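Local coordinates for endoglucanase EG-II (PDB 3QR3), which hydrolyses internal beta-1,4-glucosidic bonds of cellulose, as an endo-acting cellulase whose family 5 catalytic domain is a TIM barrel, at residues A[49-57]-A[317-328]; A[115-126]-A[154-165]. All coordinates share one frame; numbering follows the deposited sequence. Where two conformers were deposited one is given.

Contact 1: residues A[49-57]-A[317-328]; sequences QHFVNEDGM and DTSLVSSCLARK
In the outer helical layer of this TIM barrel, the first helix after strand 5-11, helix 44-55, meets the last helix of the chain, 319-325, and His50, Asp55 and Asp317 form a small polar cluster in the seam between the two helices. The imidazole of His50 points its NE2-H edge-on at the carboxylate: NE2 lies 2.6 Å from Asp317 OD2 in a nearly straight hydrogen bond (170°), in the plane of the ring but 32° out of the carboxylate plane, on the syn side. With CG anti to the backbone N (chi1 153°), the ring reaches across to Asp317, while Trp315 stacks on it. Asp55 comes at the same acid from the opposite direction, and its OD2 is 2.5 Å from Asp317 OD1, so close that one of the two acids probably carries a proton. Lys328 adds a long, weak salt bridge from NZ to Asp55 OD1. An alanine in place of Asp317 would probably leave the His50 N-H without its acceptor and open a gap beside Asp55 OD2. Beneath the polar group the packing turns apolar: Val321 CG1 touches the edge of the Phe51 ring, and Met57 CE, at the end of an extended chain, lies 4.2 Å from Leu325 CB. Gly56, with positive phi, suits the turn after the helix, since a CB there would run into Arg327 O. Just before it, the backbone closes the contact as Arg327 N donates to Asp55 O over 2.8 Å.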
loop_
_atom_site.group_PDB
_atom_site.type_symbol
_atom_site.label_atom_id
_atom_site.label_comp_id
_atom_site.label_asym_id
_atom_site.label_seq_id
_atom_site.Cartn_x
_atom_site.Cartn_y
_atom_site.Cartn_z
ATOM N N GLN A 49 11.050 11.337 -7.336
ATOM C CA GLN A 49 12.411 11.865 -7.261
ATOM C C GLN A 49 12.470 13.047 -6.287
ATOM O O GLN A 49 13.387 13.151 -5.475
ATOM C CB GLN A 49 12.914 12.270 -8.647
ATOM C CG GLN A 49 14.350 12.762 -8.665
ATOM C CD GLN A 49 14.759 13.319 -10.015
ATOM O OE1 GLN A 49 15.907 13.178 -10.432
ATOM N NE2 GLN A 49 13.817 13.960 -10.704
ATOM N N HIS A 50 11.481 13.928 -6.372
ATOM C CA HIS A 50 11.333 15.017 -5.412
ATOM C C HIS A 50 11.180 14.498 -3.976
ATOM O O HIS A 50 11.847 14.975 -3.059
ATOM C CB HIS A 50 10.133 15.890 -5.790
ATOM C CG HIS A 50 9.508 16.602 -4.633
ATOM N ND1 HIS A 50 10.119 17.660 -3.989
ATOM C CD2 HIS A 50 8.322 16.415 -4.007
ATOM C CE1 HIS A 50 9.336 18.093 -3.017
ATOM N NE2 HIS A 50 8.240 17.352 -3.004
ATOM N N PHE A 51 10.285 13.538 -3.783
ATOM C CA PHE A 51 10.044 12.977 -2.458
ATOM C C PHE A 51 11.315 12.390 -1.853
ATOM O O PHE A 51 11.571 12.551 -0.663
ATOM C CB PHE A 51 8.942 11.914 -2.516
ATOM C CG PHE A 51 7.553 12.487 -2.602
ATOM C CD1 PHE A 51 7.160 13.502 -1.745
ATOM C CD2 PHE A 51 6.639 12.001 -3.528
ATOM C CE1 PHE A 51 5.880 14.027 -1.811
ATOM C CE2 PHE A 51 5.358 12.517 -3.596
ATOM C CZ PHE A 51 4.979 13.535 -2.743
ATOM N N VAL A 52 12.115 11.720 -2.678
ATOM C CA VAL A 52 13.332 11.081 -2.191
ATOM C C VAL A 52 14.419 12.124 -1.932
ATOM O O VAL A 52 15.076 12.103 -0.889
ATOM C CB VAL A 52 13.862 10.008 -3.179
ATOM C CG1 VAL A 52 15.263 9.526 -2.762
ATOM C CG2 VAL A 52 12.892 8.830 -3.261
ATOM N N ASN A 53 14.598 13.042 -2.875
ATOM C CA ASN A 53 15.701 14.001 -2.805
ATOM C C ASN A 53 15.481 15.128 -1.806
ATOM O O ASN A 53 16.416 15.552 -1.128
ATOM C CB ASN A 53 15.990 14.593 -4.184
ATOM C CG ASN A 53 16.649 13.604 -5.100
ATOM O OD1 ASN A 53 17.097 12.551 -4.659
ATOM N ND2 ASN A 53 16.720 13.933 -6.385
ATOM N N GLU A 54 14.243 15.602 -1.714
ATOM C CA GLU A 54 13.931 16.762 -0.892
ATOM C C GLU A 54 13.245 16.403 0.435
ATOM O O GLU A 54 13.411 17.101 1.436
ATOM C CB GLU A 54 13.061 17.722 -1.698
ATOM C CG GLU A 54 12.771 19.043 -1.019
ATOM C CD GLU A 54 12.215 20.065 -1.995
ATOM O OE1 GLU A 54 12.823 20.232 -3.077
ATOM O OE2 GLU A 54 11.177 20.695 -1.685
ATOM N N ASP A 55 12.503 15.297 0.454
ATOM C CA ASP A 55 11.646 14.971 1.593
ATOM C C ASP A 55 12.069 13.721 2.351
ATOM O O ASP A 55 11.329 13.232 3.204
ATOM C CB ASP A 55 10.193 14.819 1.127
ATOM C CG ASP A 55 9.579 16.135 0.740
ATOM O OD1 ASP A 55 10.167 17.176 1.103
ATOM O OD2 ASP A 55 8.517 16.132 0.080
ATOM N N GLY A 56 13.249 13.201 2.032
ATOM C CA GLY A 56 13.832 12.107 2.785
ATOM C C GLY A 56 13.006 10.831 2.803
ATOM O O GLY A 56 13.117 10.020 3.726
ATOM N N MET A 57 12.186 10.640 1.778
ATOM C CA MET A 57 11.333 9.458 1.719
ATOM C C MET A 57 12.051 8.247 1.150
ATOM O O MET A 57 12.906 8.367 0.270
ATOM C CB MET A 57 10.067 9.763 0.927
ATOM C CG MET A 57 9.140 10.672 1.700
ATOM S SD MET A 57 7.695 11.134 0.759
ATOM C CE MET A 57 6.904 12.194 1.972
ATOM N N ASP A 317 5.417 21.115 -1.874
ATOM C CA ASP A 317 4.581 20.079 -1.257
ATOM C C ASP A 317 3.289 20.647 -0.705
ATOM O O ASP A 317 3.202 21.839 -0.456
ATOM C CB ASP A 317 5.340 19.381 -0.122
ATOM C CG ASP A 317 6.379 18.413 -0.637
ATOM O OD1 ASP A 317 7.528 18.457 -0.147
ATOM O OD2 ASP A 317 6.048 17.616 -1.548
ATOM N N THR A 318 2.289 19.793 -0.500
ATOM C CA THR A 318 1.082 20.225 0.193
ATOM C C THR A 318 1.448 20.475 1.652
ATOM O O THR A 318 2.518 20.079 2.100
ATOM C CB THR A 318 -0.066 19.183 0.076
ATOM O OG1 THR A 318 0.196 18.060 0.931
ATOM C CG2 THR A 318 -0.211 18.715 -1.363
ATOM N N SER A 319 0.577 21.140 2.397
ATOM C CA SER A 319 0.914 21.484 3.769
ATOM C C SER A 319 1.035 20.253 4.688
ATOM O O SER A 319 1.892 20.216 5.579
ATOM C CB SER A 319 -0.069 22.518 4.335
ATOM O OG SER A 319 -1.399 22.045 4.295
ATOM N N LEU A 320 0.209 19.237 4.467
ATOM C CA LEU A 320 0.276 18.052 5.325
ATOM C C LEU A 320 1.570 17.277 5.082
ATOM O O LEU A 320 2.218 16.818 6.024
ATOM C CB LEU A 320 -0.945 17.143 5.135
ATOM C CG LEU A 320 -1.036 16.007 6.165
ATOM C CD1 LEU A 320 -1.380 16.553 7.534
ATOM C CD2 LEU A 320 -2.065 14.975 5.760
ATOM N N VAL A 321 1.956 17.126 3.820
ATOM C CA VAL A 321 3.214 16.450 3.508
ATOM C C VAL A 321 4.391 17.230 4.105
ATOM O O VAL A 321 5.207 16.679 4.858
ATOM C CB VAL A 321 3.415 16.287 1.998
ATOM C CG1 VAL A 321 4.857 15.890 1.686
ATOM C CG2 VAL A 321 2.423 15.255 1.428
ATOM N N SER A 322 4.455 18.519 3.776
ATOM C CA SER A 322 5.541 19.379 4.217
ATOM C C SER A 322 5.651 19.415 5.737
ATOM O O SER A 322 6.747 19.291 6.288
ATOM C CB SER A 322 5.350 20.797 3.670
ATOM O OG SER A 322 6.300 21.675 4.230
ATOM N N SER A 323 4.512 19.573 6.412
ATOM C CA SER A 323 4.498 19.710 7.867
ATOM C C SER A 323 4.618 18.385 8.632
ATOM O O SER A 323 5.122 18.380 9.745
ATOM C CB SER A 323 3.217 20.417 8.335
ATOM O OG SER A 323 3.000 21.648 7.655
ATOM N N CYS A 324 4.167 17.266 8.058
ATOM C CA CYS A 324 4.026 16.035 8.841
ATOM C C CYS A 324 4.697 14.784 8.283
ATOM O O CYS A 324 5.269 13.996 9.037
ATOM C CB CYS A 324 2.544 15.743 9.100
ATOM S SG CYS A 324 1.740 16.973 10.138
ATOM N N LEU A 325 4.610 14.574 6.978
ATOM C CA LEU A 325 5.127 13.337 6.405
ATOM C C LEU A 325 6.598 13.422 6.039
ATOM O O LEU A 325 7.342 12.453 6.218
ATOM C CB LEU A 325 4.305 12.925 5.186
ATOM C CG LEU A 325 2.817 12.786 5.486
ATOM C CD1 LEU A 325 2.070 12.308 4.254
ATOM C CD2 LEU A 325 2.604 11.826 6.649
ATOM N N ALA A 326 7.005 14.579 5.525
ATOM C CA ALA A 326 8.351 14.775 5.009
ATOM C C ALA A 326 9.394 14.625 6.105
ATOM O O ALA A 326 9.127 14.903 7.268
ATOM C CB ALA A 326 8.473 16.147 4.352
ATOM N N ARG A 327 10.584 14.177 5.726
ATOM C CA ARG A 327 11.708 14.130 6.644
ATOM C C ARG A 327 12.821 14.971 6.067
ATOM O O ARG A 327 13.679 14.456 5.354
ATOM C CB ARG A 327 12.189 12.693 6.812
ATOM C CG ARG A 327 11.206 11.793 7.538
ATOM C CD ARG A 327 11.711 10.352 7.578
ATOM N NE ARG A 327 11.140 9.612 8.694
ATOM C CZ ARG A 327 11.369 8.324 8.924
ATOM N NH1 ARG A 327 12.152 7.625 8.105
ATOM N NH2 ARG A 327 10.815 7.734 9.971
ATOM N N LYS A 328 12.799 16.271 6.351
ATOM C CA LYS A 328 13.823 17.164 5.826
ATOM C C LYS A 328 14.973 17.325 6.818
ATOM O O LYS A 328 15.968 17.988 6.522
ATOM C CB LYS A 328 13.230 18.528 5.491
ATOM C CG LYS A 328 11.895 18.502 4.781
ATOM C CD LYS A 328 11.159 19.818 5.057
ATOM C CE LYS A 328 10.049 20.094 4.070
ATOM N NZ LYS A 328 10.588 20.254 2.690
HETATM O O HOH W 1 12.445 7.685 5.177
#

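Contact 2: residues A[115-126]-A[154-165]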
loop_
_atom_site.group_PDB
_atom_site.type_symbol
_atom_site.label_atom_id
_atom_site.label_comp_id
_atom_site.label_asym_id
_atom_site.label_seq_id
_atom_site.Cartn_x
_atom_site.Cartn_y
_atom_site.Cartn_z
ATOM N N ILE A 115 -12.295 -13.586 -3.337
ATOM C CA ILE A 115 -11.267 -14.584 -3.588
ATOM C C ILE A 115 -11.398 -15.741 -2.592
ATOM O O ILE A 115 -11.355 -15.536 -1.380
ATOM C CB ILE A 115 -9.857 -13.979 -3.465
ATOM C CG1 ILE A 115 -9.647 -12.870 -4.504
ATOM C CG2 ILE A 115 -8.799 -15.042 -3.632
ATOM C CD1 ILE A 115 -8.428 -11.973 -4.159
ATOM N N GLY A 116 -11.582 -16.946 -3.117
ATOM C CA GLY A 116 -11.648 -18.145 -2.304
ATOM C C GLY A 116 -12.955 -18.314 -1.553
ATOM O O GLY A 116 -13.107 -19.251 -0.778
ATOM N N GLN A 117 -13.895 -17.405 -1.774
ATOM C CA GLN A 117 -15.164 -17.432 -1.053
ATOM C C GLN A 117 -16.339 -17.112 -1.986
ATOM O O GLN A 117 -17.227 -16.324 -1.647
ATOM C CB GLN A 117 -15.111 -16.465 0.144
ATOM C CG GLN A 117 -13.923 -16.759 1.077
ATOM C CD GLN A 117 -13.743 -15.740 2.203
ATOM O OE1 GLN A 117 -14.698 -15.122 2.676
ATOM N NE2 GLN A 117 -12.502 -15.575 2.641
ATOM N N GLY A 118 -16.339 -17.744 -3.156
ATOM C CA GLY A 118 -17.396 -17.529 -4.131
ATOM C C GLY A 118 -16.910 -16.856 -5.406
ATOM O O GLY A 118 -17.476 -17.068 -6.469
ATOM N N GLY A 119 -15.861 -16.042 -5.293
ATOM C CA GLY A 119 -15.258 -15.391 -6.447
ATOM C C GLY A 119 -14.141 -16.260 -6.999
ATOM O O GLY A 119 -14.262 -17.479 -7.010
ATOM N N PRO A 120 -13.043 -15.640 -7.458
ATOM C CA PRO A 120 -11.892 -16.402 -7.965
ATOM C C PRO A 120 -11.435 -17.471 -6.968
ATOM O O PRO A 120 -11.646 -17.312 -5.776
ATOM C CB PRO A 120 -10.809 -15.333 -8.110
ATOM C CG PRO A 120 -11.568 -14.063 -8.320
ATOM C CD PRO A 120 -12.811 -14.187 -7.496
ATOM N N THR A 121 -10.837 -18.551 -7.457
ATOM C CA THR A 121 -10.303 -19.591 -6.582
ATOM C C THR A 121 -8.962 -19.117 -6.084
ATOM O O THR A 121 -8.394 -18.185 -6.664
ATOM C CB THR A 121 -10.059 -20.890 -7.343
ATOM O OG1 THR A 121 -9.122 -20.640 -8.404
ATOM C CG2 THR A 121 -11.374 -21.430 -7.921
ATOM N N ASN A 122 -8.452 -19.745 -5.024
ATOM C CA ASN A 122 -7.128 -19.396 -4.519
ATOM C C ASN A 122 -6.103 -19.503 -5.638
ATOM O O ASN A 122 -5.212 -18.667 -5.743
ATOM C CB ASN A 122 -6.694 -20.285 -3.335
ATOM C CG ASN A 122 -7.380 -19.912 -2.028
ATOM O OD1 ASN A 122 -7.302 -20.646 -1.035
ATOM N ND2 ASN A 122 -8.054 -18.774 -2.020
ATOM N N ALA A 123 -6.231 -20.534 -6.477
ATOM C CA ALA A 123 -5.260 -20.743 -7.553
ATOM C C ALA A 123 -5.269 -19.607 -8.580
ATOM O O ALA A 123 -4.233 -19.274 -9.168
ATOM C CB ALA A 123 -5.490 -22.080 -8.241
ATOM N N GLN A 124 -6.432 -19.012 -8.814
ATOM C CA GLN A 124 -6.508 -17.933 -9.800
ATOM C C GLN A 124 -5.822 -16.659 -9.265
ATOM O O GLN A 124 -5.364 -15.816 -10.036
ATOM C CB GLN A 124 -7.958 -17.665 -10.193
ATOM C CG GLN A 124 -8.555 -18.718 -11.141
ATOM C CD GLN A 124 -10.050 -18.546 -11.350
ATOM O OE1 GLN A 124 -10.793 -18.267 -10.407
ATOM N NE2 GLN A 124 -10.502 -18.713 -12.594
ATOM N N PHE A 125 -5.755 -16.542 -7.941
ATOM C CA PHE A 125 -5.129 -15.399 -7.277
ATOM C C PHE A 125 -3.639 -15.652 -7.065
ATOM O O PHE A 125 -2.825 -14.755 -7.268
ATOM C CB PHE A 125 -5.858 -15.108 -5.950
ATOM C CG PHE A 125 -5.314 -13.931 -5.174
ATOM C CD1 PHE A 125 -5.152 -12.687 -5.771
ATOM C CD2 PHE A 125 -5.027 -14.062 -3.818
ATOM C CE1 PHE A 125 -4.669 -11.598 -5.033
ATOM C CE2 PHE A 125 -4.550 -12.986 -3.076
ATOM C CZ PHE A 125 -4.371 -11.754 -3.685
ATOM N N THR A 126 -3.272 -16.870 -6.670
ATOM C CA THR A 126 -1.860 -17.168 -6.435
ATOM C C THR A 126 -1.118 -17.135 -7.776
ATOM O O THR A 126 0.064 -16.799 -7.846
ATOM C CB THR A 126 -1.637 -18.543 -5.744
ATOM O OG1 THR A 126 -2.098 -19.588 -6.605
ATOM C CG2 THR A 126 -2.384 -18.626 -4.412
ATOM N N ASN A 154 -14.595 -13.945 5.256
ATOM C CA ASN A 154 -14.297 -14.910 6.315
ATOM C C ASN A 154 -12.801 -14.863 6.579
ATOM O O ASN A 154 -12.004 -15.240 5.716
ATOM C CB ASN A 154 -14.715 -16.327 5.888
ATOM C CG ASN A 154 -14.479 -17.373 6.987
ATOM O OD1 ASN A 154 -13.366 -17.531 7.488
ATOM N ND2 ASN A 154 -15.534 -18.091 7.352
ATOM N N ILE A 155 -12.413 -14.386 7.757
ATOM C CA ILE A 155 -11.004 -14.175 8.040
ATOM C C ILE A 155 -10.199 -15.473 8.077
ATOM O O ILE A 155 -9.002 -15.468 7.777
ATOM C CB ILE A 155 -10.783 -13.381 9.358
ATOM C CG1 ILE A 155 -9.328 -12.911 9.451
ATOM C CG2 ILE A 155 -11.154 -14.221 10.567
ATOM C CD1 ILE A 155 -8.888 -12.040 8.299
ATOM N N ASN A 156 -10.839 -16.580 8.446
ATOM C CA ASN A 156 -10.132 -17.854 8.517
ATOM C C ASN A 156 -9.773 -18.315 7.116
ATOM O O ASN A 156 -8.637 -18.693 6.838
ATOM C CB ASN A 156 -10.982 -18.925 9.218
ATOM C CG ASN A 156 -11.381 -18.525 10.622
ATOM O OD1 ASN A 156 -10.545 -18.470 11.523
ATOM N ND2 ASN A 156 -12.663 -18.243 10.817
ATOM N N THR A 157 -10.754 -18.270 6.228
ATOM C CA THR A 157 -10.513 -18.633 4.841
ATOM C C THR A 157 -9.525 -17.670 4.181
ATOM O O THR A 157 -8.619 -18.101 3.466
ATOM C CB THR A 157 -11.832 -18.684 4.064
ATOM O OG1 THR A 157 -12.756 -19.495 4.794
ATOM C CG2 THR A 157 -11.621 -19.270 2.675
ATOM N N TRP A 158 -9.682 -16.373 4.440
ATOM C CA TRP A 158 -8.735 -15.377 3.907
ATOM C C TRP A 158 -7.275 -15.646 4.325
ATOM O O TRP A 158 -6.366 -15.588 3.493
ATOM C CB TRP A 158 -9.160 -13.946 4.277
ATOM C CG TRP A 158 -8.206 -12.880 3.777
ATOM C CD1 TRP A 158 -7.481 -12.003 4.534
ATOM C CD2 TRP A 158 -7.874 -12.594 2.410
ATOM N NE1 TRP A 158 -6.728 -11.187 3.723
ATOM C CE2 TRP A 158 -6.946 -11.531 2.419
ATOM C CE3 TRP A 158 -8.273 -13.130 1.184
ATOM C CZ2 TRP A 158 -6.408 -11.003 1.251
ATOM C CZ3 TRP A 158 -7.736 -12.601 0.024
ATOM C CH2 TRP A 158 -6.816 -11.548 0.068
ATOM N N ALA A 159 -7.046 -15.946 5.604
ATOM C CA ALA A 159 -5.692 -16.257 6.074
ATOM C C ALA A 159 -5.065 -17.439 5.331
ATOM O O ALA A 159 -3.866 -17.441 5.058
ATOM C CB ALA A 159 -5.691 -16.531 7.587
ATOM N N ALA A 160 -5.874 -18.453 5.027
ATOM C CA ALA A 160 -5.417 -19.587 4.228
ATOM C C ALA A 160 -5.008 -19.125 2.832
ATOM O O ALA A 160 -3.958 -19.520 2.318
ATOM C CB ALA A 160 -6.514 -20.656 4.138
ATOM N N THR A 161 -5.845 -18.287 2.225
ATOM C CA THR A 161 -5.547 -17.706 0.915
ATOM C C THR A 161 -4.224 -16.960 0.982
ATOM O O THR A 161 -3.336 -17.139 0.129
ATOM C CB THR A 161 -6.680 -16.754 0.462
ATOM O OG1 THR A 161 -7.889 -17.506 0.302
ATOM C CG2 THR A 161 -6.332 -16.034 -0.861
ATOM N N VAL A 162 -4.083 -16.123 2.007
ATOM C CA VAL A 162 -2.850 -15.363 2.181
ATOM C C VAL A 162 -1.642 -16.295 2.300
ATOM O O VAL A 162 -0.589 -16.033 1.711
ATOM C CB VAL A 162 -2.931 -14.376 3.381
ATOM C CG1 VAL A 162 -1.562 -13.742 3.663
ATOM C CG2 VAL A 162 -3.982 -13.280 3.115
ATOM N N GLN A 163 -1.792 -17.384 3.058
ATOM C CA GLN A 163 -0.720 -18.376 3.191
ATOM C C GLN A 163 -0.334 -18.978 1.834
ATOM O O GLN A 163 0.848 -19.134 1.521
ATOM C CB GLN A 163 -1.126 -19.489 4.169
ATOM C CG GLN A 163 -0.115 -20.629 4.279
ATOM C CD GLN A 163 1.211 -20.187 4.897
ATOM O OE1 GLN A 163 1.346 -20.105 6.120
ATOM N NE2 GLN A 163 2.197 -19.902 4.043
ATOM N N GLU A 164 -1.330 -19.328 1.026
ATOM C CA GLU A 164 -1.058 -19.857 -0.308
ATOM C C GLU A 164 -0.280 -18.835 -1.161
ATOM O O GLU A 164 0.610 -19.189 -1.930
ATOM C CB GLU A 164 -2.363 -20.255 -1.015
ATOM C CG GLU A 164 -3.045 -21.525 -0.472
ATOM C CD GLU A 164 -4.021 -22.125 -1.485
ATOM O OE1 GLU A 164 -3.794 -21.947 -2.707
ATOM O OE2 GLU A 164 -5.009 -22.771 -1.066
ATOM N N VAL A 165 -0.619 -17.564 -1.032
ATOM C CA VAL A 165 0.115 -16.529 -1.769
ATOM C C VAL A 165 1.568 -16.426 -1.298
ATOM O O VAL A 165 2.496 -16.445 -2.106
ATOM C CB VAL A 165 -0.581 -15.163 -1.671
ATOM C CG1 VAL A 165 0.296 -14.059 -2.269
ATOM C CG2 VAL A 165 -1.922 -15.223 -2.395
HETATM O O HOH W 2 -10.397 -16.398 1.097
#
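Gln117 reaches from the loop before helix 122-136 to the first turn of helix 155-171, an extended chain beyond CG. Its CB points toward that helix, and CG lies 3.8 Å from Thr157 CG2. At the tip the amide divides its work: OE1 accepts from Asn154 N over 2.8 Å (162°), while NE2 makes a weak bond back to Asn154 O and a shorter one, 2.7 Å, to a water. Glutamine suits the place because one flat group can both accept and donate beside the helix start. That water also donates to Ile115 O and Thr161 OG1, tying loop and helix together. Asn154 is itself the N-cap, its OD1 accepting from Thr157 N. Helices 122-136 and 155-171 are successive outer helices of the TIM barrel, linked through strand 142-145, and their short segments run 42° apart with axes 9.6 Å from each other. Beside these polar groups the interface is apolar. Within 115-126, Ile115 CD1 sits over the centre of the Phe125 ring, which faces Trp158 and Thr161 of the other helix; Ile115 CG2 meets Thr161 CG2 at 3.8 Å. The Phe125 ring swings out opposite the main-chain nitrogen (chi1 -179°), bringing CE2 to 3.5 Å from Val165 CG2. Further along, beta-branched Thr126 lays CG2 3.8 Å from Glu164 CB. Helix 122-136 starts with a capping box, in which Thr121 OG1 accepts from Gln124 N and Gln124 OE1 from Thr121 N.

Overall arrangement
Both contacts lie in the helical layer outside the barrel, each partly buried, on opposite sides of the chain's centre with their own centres about 37 Å apart, and they share no helix or strand. Contact 1 joins segments 260 residues apart, so that the chain's last helix is laid against its first; contact 2, nested inside that long loop, joins neighbours in sequence. Their chemistry differs accordingly. In 49-57 with 317-328 a compact cluster of ionisable groups sits above a small apolar patch, whereas 115-126 with 154-165 relies mainly on amides, hydroxyls and a water and on a larger aromatic and aliphatic core.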